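Local structure of histone acetyltransferase HPA2 and related acetyltransferases (Corynebacterium glutamicum ATCC 13032, 2QEC) at residues 181-186 with 192-197; 77-82 with 157-162. The protein probably transfers an acyl group, most likely acetyl from acetyl-CoA, to an acceptor, as GNAT-family enzymes do. The protein carries 1 engineered substitution. All coordinates share one frame; numbering follows the deposited sequence.

Contact 1 of 2, residues 181-186 with 192-197. With EDO (1,2-ethanediol), chain F.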
# COMPACT_ATOMS: atom_id res chain seq x y z
N GLY A 181 -1.54 0.63 7.51
CA GLY A 181 -1.17 1.29 8.78
C GLY A 181 -2.28 2.23 9.21
O GLY A 181 -3.32 2.29 8.56
N TYR A 182 -2.07 2.93 10.32
CA TYR A 182 -3.09 3.84 10.84
C TYR A 182 -2.97 5.22 10.21
O TYR A 182 -1.87 5.71 9.98
CB TYR A 182 -3.02 3.93 12.38
CG TYR A 182 -3.50 2.67 13.04
CD1 TYR A 182 -4.86 2.49 13.30
CD2 TYR A 182 -2.61 1.65 13.39
CE1 TYR A 182 -5.31 1.32 13.91
CE2 TYR A 182 -3.05 0.49 14.00
CZ TYR A 182 -4.38 0.33 14.25
OH TYR A 182 -4.81 -0.82 14.85
N ILE A 183 -4.12 5.80 9.86
CA ILE A 183 -4.17 7.17 9.34
C ILE A 183 -4.32 8.13 10.53
O ILE A 183 -5.23 7.96 11.36
CB ILE A 183 -5.36 7.33 8.35
CG1 ILE A 183 -5.12 6.50 7.10
CG2 ILE A 183 -5.62 8.83 8.05
CD1 ILE A 183 -6.33 6.28 6.26
N PRO A 184 -3.44 9.13 10.62
CA PRO A 184 -3.57 10.08 11.73
C PRO A 184 -4.88 10.84 11.68
O PRO A 184 -5.28 11.29 10.61
CB PRO A 184 -2.41 11.06 11.52
CG PRO A 184 -1.50 10.43 10.54
CD PRO A 184 -2.30 9.45 9.75
N SER A 185 -5.55 10.95 12.83
CA SER A 185 -6.80 11.72 12.95
C SER A 185 -6.54 12.98 13.74
O SER A 185 -5.81 12.94 14.72
CB SER A 185 -7.89 10.88 13.65
OG SER A 185 -7.57 10.62 15.02
N ASP A 186 -7.07 14.11 13.29
CA ASP A 186 -7.14 15.28 14.16
C ASP A 186 -8.53 15.30 14.75
O ASP A 186 -9.44 14.66 14.20
CB ASP A 186 -6.86 16.59 13.41
CG ASP A 186 -6.23 17.65 14.30
OD1 ASP A 186 -5.00 17.59 14.50
OD2 ASP A 186 -6.97 18.53 14.80
N GLU A 192 -8.11 5.32 11.98
CA GLU A 192 -8.57 4.26 11.08
C GLU A 192 -7.39 3.46 10.58
O GLU A 192 -6.32 4.00 10.36
CB GLU A 192 -9.34 4.84 9.92
CG GLU A 192 -10.56 5.64 10.40
CD GLU A 192 -11.49 6.05 9.28
OE1 GLU A 192 -10.98 6.54 8.25
OE2 GLU A 192 -12.72 5.93 9.44
N LEU A 193 -7.59 2.15 10.44
CA LEU A 193 -6.55 1.26 9.92
C LEU A 193 -6.78 1.07 8.41
O LEU A 193 -7.72 0.40 8.00
CB LEU A 193 -6.59 -0.09 10.64
CG LEU A 193 -5.48 -1.08 10.17
CD1 LEU A 193 -4.12 -0.51 10.28
CD2 LEU A 193 -5.54 -2.39 10.90
N ALA A 194 -5.94 1.70 7.59
CA ALA A 194 -5.95 1.51 6.15
C ALA A 194 -5.57 0.08 5.87
O ALA A 194 -4.59 -0.43 6.44
CB ALA A 194 -4.89 2.44 5.50
N MSE A 195 -6.27 -0.55 4.92
CA MSE A 195 -5.98 -1.93 4.54
C MSE A 195 -6.06 -2.10 3.02
O MSE A 195 -6.67 -1.30 2.34
CB MSE A 195 -6.99 -2.88 5.20
CG MSE A 195 -7.11 -2.68 6.70
SE MSE A 195 -8.10 -4.03 7.61
CE MSE A 195 -6.68 -5.07 7.73
N TRP A 196 -5.43 -3.17 2.53
CA TRP A 196 -5.28 -3.46 1.13
C TRP A 196 -5.54 -4.92 0.87
O TRP A 196 -4.81 -5.78 1.40
CB TRP A 196 -3.82 -3.17 0.78
CG TRP A 196 -3.39 -3.26 -0.67
CD1 TRP A 196 -2.56 -4.19 -1.21
CD2 TRP A 196 -3.69 -2.33 -1.71
NE1 TRP A 196 -2.33 -3.91 -2.54
CE2 TRP A 196 -3.02 -2.77 -2.87
CE3 TRP A 196 -4.46 -1.17 -1.77
CZ2 TRP A 196 -3.10 -2.09 -4.08
CZ3 TRP A 196 -4.55 -0.49 -2.99
CH2 TRP A 196 -3.87 -0.94 -4.11
N LYS A 197 -6.49 -5.21 -0.02
CA LYS A 197 -6.58 -6.55 -0.61
C LYS A 197 -5.82 -6.54 -1.93
O LYS A 197 -6.18 -5.81 -2.86
CB LYS A 197 -8.03 -6.99 -0.80
CG LYS A 197 -8.13 -8.36 -1.43
CD LYS A 197 -9.46 -9.01 -1.22
CE LYS A 197 -9.50 -10.45 -1.74
NZ LYS A 197 -8.93 -10.66 -3.12
C1 EDO F . -10.27 -8.31 -5.16
O1 EDO F . -9.34 -8.52 -4.11
C2 EDO F . -11.48 -9.24 -5.14
O2 EDO F . -11.18 -10.61 -4.88
O HOH W 1 -7.95 8.40 11.08
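Tyr182 and Leu193 face each other as an antiparallel non-hydrogen-bonded pair, and their side chains make the tight part of this beta hairpin. Leu193 CD1 sits squarely over the centre of the phenol ring, 3.9 Å from the ring centroid and only 7° off its normal, a CH-pi contact. The isobutyl group reaches this spot because CG stands anti to the backbone N (chi1 -178°). Its CB meets the ring farther out, at Tyr182 CE1, while CD1 also lies against Gly181 O at 3.4 Å. The backbone is gripped on both sides of this pair: Ala194 N donates to Gly181 O (2.9 Å), and Ile183 N to Glu192 O in a straighter bond of 2.9 Å. The same Glu192 O receives a CA-H...O contact from Tyr182. Gly181 N to Ala194 O, by contrast, is a weak bond of 3.4 Å.

On the other face of the sheet the fit is looser, Ile183 CD1 only brushing Ala194 CB at 4.2 Å. Toward the turn the strands part, and one water spans them, donating to Ile183 O and accepting from Glu192 N. At the far end Lys197 NZ donates to O2 of an ethanediol (2.9 Å), a molecule probably from the crystallisation liquor.

Strand 178-183 is the outermost of the sheet within this chain, and 192-197 lies between it and strand 159-163. Helix 166-174 packs on Leu193 through Ala169, whereas Phe123 of the second subunit packs on Ile183 and Ala194, placing this hairpin at the dimer interface.

Contact 2 of 2, residues 77-82 with 157-162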
# COMPACT_ATOMS: atom_id res chain seq x y z
N ALA A 77 -23.75 -0.77 0.37
CA ALA A 77 -22.32 -0.53 0.22
C ALA A 77 -22.04 0.41 -0.98
O ALA A 77 -22.63 0.28 -2.08
CB ALA A 77 -21.57 -1.83 0.09
N LEU A 78 -21.09 1.34 -0.78
CA LEU A 78 -20.68 2.32 -1.80
C LEU A 78 -19.24 2.07 -2.14
O LEU A 78 -18.42 2.04 -1.24
CB LEU A 78 -20.85 3.74 -1.28
CG LEU A 78 -22.31 4.09 -0.82
CD1 LEU A 78 -22.34 5.51 -0.28
CD2 LEU A 78 -23.28 4.06 -1.93
N TRP A 79 -19.00 1.83 -3.42
CA TRP A 79 -17.70 1.49 -3.98
C TRP A 79 -17.31 2.47 -5.10
O TRP A 79 -18.15 2.86 -5.94
CB TRP A 79 -17.80 0.10 -4.57
CG TRP A 79 -18.08 -1.05 -3.63
CD1 TRP A 79 -19.30 -1.47 -3.17
CD2 TRP A 79 -17.12 -1.98 -3.14
NE1 TRP A 79 -19.15 -2.59 -2.40
CE2 TRP A 79 -17.82 -2.93 -2.38
CE3 TRP A 79 -15.74 -2.12 -3.28
CZ2 TRP A 79 -17.18 -3.97 -1.72
CZ3 TRP A 79 -15.10 -3.16 -2.65
CH2 TRP A 79 -15.83 -4.09 -1.89
N ASP A 80 -16.03 2.85 -5.13
CA ASP A 80 -15.42 3.52 -6.26
C ASP A 80 -14.60 2.50 -7.02
O ASP A 80 -13.93 1.65 -6.44
CB ASP A 80 -14.47 4.66 -5.83
CG ASP A 80 -15.19 5.81 -5.19
OD1 ASP A 80 -15.86 6.57 -5.90
OD2 ASP A 80 -15.10 5.97 -3.95
N ARG A 81 -14.66 2.63 -8.34
CA ARG A 81 -14.02 1.71 -9.26
C ARG A 81 -12.60 2.17 -9.51
O ARG A 81 -12.27 3.34 -9.28
CB ARG A 81 -14.84 1.66 -10.58
CG ARG A 81 -16.29 1.29 -10.35
CD ARG A 81 -17.18 1.50 -11.60
NE ARG A 81 -16.72 0.63 -12.67
CZ ARG A 81 -17.14 -0.62 -12.89
NH1 ARG A 81 -18.08 -1.19 -12.13
NH2 ARG A 81 -16.60 -1.31 -13.89
N PRO A 82 -11.74 1.26 -9.96
CA PRO A 82 -10.41 1.73 -10.30
C PRO A 82 -10.34 2.82 -11.39
O PRO A 82 -11.13 2.82 -12.33
CB PRO A 82 -9.67 0.45 -10.76
CG PRO A 82 -10.42 -0.66 -10.31
CD PRO A 82 -11.88 -0.20 -10.17
N GLU A 157 -8.51 -7.63 -9.12
CA GLU A 157 -8.09 -6.29 -8.86
C GLU A 157 -7.98 -6.06 -7.34
O GLU A 157 -8.57 -6.78 -6.52
CB GLU A 157 -9.05 -5.30 -9.55
CG GLU A 157 -9.06 -5.49 -11.10
CD GLU A 157 -10.20 -4.79 -11.83
OE1 GLU A 157 -11.29 -4.54 -11.27
OE2 GLU A 157 -10.02 -4.55 -13.05
N ALA A 158 -7.27 -5.00 -7.00
CA ALA A 158 -7.02 -4.56 -5.63
C ALA A 158 -8.20 -3.79 -5.02
O ALA A 158 -8.99 -3.18 -5.72
CB ALA A 158 -5.78 -3.70 -5.61
N ILE A 159 -8.28 -3.83 -3.70
CA ILE A 159 -9.26 -3.08 -2.94
C ILE A 159 -8.56 -2.36 -1.77
O ILE A 159 -7.78 -2.96 -1.05
CB ILE A 159 -10.33 -4.01 -2.37
CG1 ILE A 159 -10.85 -4.96 -3.45
CG2 ILE A 159 -11.48 -3.16 -1.77
CD1 ILE A 159 -11.99 -5.93 -2.96
N TYR A 160 -8.88 -1.08 -1.59
CA TYR A 160 -8.53 -0.26 -0.41
C TYR A 160 -9.77 0.01 0.47
O TYR A 160 -10.86 0.20 -0.05
CB TYR A 160 -7.91 1.07 -0.90
CG TYR A 160 -7.53 2.08 0.17
CD1 TYR A 160 -6.36 1.98 0.86
CD2 TYR A 160 -8.40 3.12 0.52
CE1 TYR A 160 -6.01 2.90 1.87
CE2 TYR A 160 -8.08 4.03 1.53
CZ TYR A 160 -6.85 3.92 2.18
OH TYR A 160 -6.49 4.81 3.18
N LEU A 161 -9.60 -0.02 1.79
CA LEU A 161 -10.57 0.45 2.72
C LEU A 161 -9.87 0.98 3.97
O LEU A 161 -8.67 0.81 4.17
CB LEU A 161 -11.60 -0.65 3.07
CG LEU A 161 -11.08 -1.97 3.66
CD1 LEU A 161 -10.73 -1.83 5.15
CD2 LEU A 161 -12.10 -3.04 3.50
N GLU A 162 -10.63 1.64 4.82
CA GLU A 162 -10.15 2.16 6.10
C GLU A 162 -11.01 1.61 7.19
O GLU A 162 -12.18 1.97 7.26
CB GLU A 162 -10.20 3.67 6.06
CG GLU A 162 -9.06 4.21 5.18
CD GLU A 162 -9.28 5.63 4.68
OE1 GLU A 162 -10.31 6.22 5.03
OE2 GLU A 162 -8.39 6.19 3.98
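Trp79 and Ile159 bury nearly equal areas here, 37 and 35 Å², and meet through one corner of the indole. Ile159 CG2 lies 3.7 Å from Trp79 CZ3, at the edge of the ring system and near its plane, so the methyl abuts the six-membered ring without stacking on it. The tip of the isoleucine, CD1, approaches the same CZ3 at 4.2 Å, so both branches come up to that corner, CG2 the closer. With Trp79 CG anti to its carbonyl carbon (chi1 -64°), the indole extends from strand 73-80 toward strand 159-163. Strand 126-133 runs between these two in the sheet, and its Leu128 also touches Trp79. The contact thus reaches over an intervening strand on one face of the GNAT sheet.

Pro82, with 33 Å² buried, makes the second and looser meeting just beyond the end of strand 73-80. Its CG rests 4.1 Å from Glu157 OE1, the ring and the extended glutamate chain crossing at about a right angle. The carboxylate is directed elsewhere: OE1 accepts a hydrogen bond from Trp126 NE1, and Pro82 also packs on Trp126, so the same residue adjoins both partners.

Chemically, the two meetings differ. Trp79 and Ile159 form a buried apolar contact that rests on shape and burial; Trp79 also makes a cation-pi contact with Arg153, consistent with its electron-rich ring. Around Pro82 and the exposed Glu157, a polar oxygen tied down by a neighbouring tryptophan beside a proline methylene implies weak van der Waals contact rather than electrostatic attraction.

How the contacts relate
Contacts 1 and 2 belong to one sheet and follow each other along the chain, their centres about 14 Å apart. Strand 159-163 of contact 2 is the direct neighbour of strand 192-197 of contact 1, and the two are probably joined by backbone hydrogen bonds from Lys197 N to Ile159 O (2.8 Å) and from Met195 N to Leu161 O (2.9 Å). Contact 2 lies nearer the middle of the chain, and contact 1 alone is touched by the second subunit. In GNAT enzymes acetyl-CoA typically binds where the two parallel central strands splay apart, here 126-133 and 159-163, so strand 159-163 probably borders that site, with contact 1 farther out.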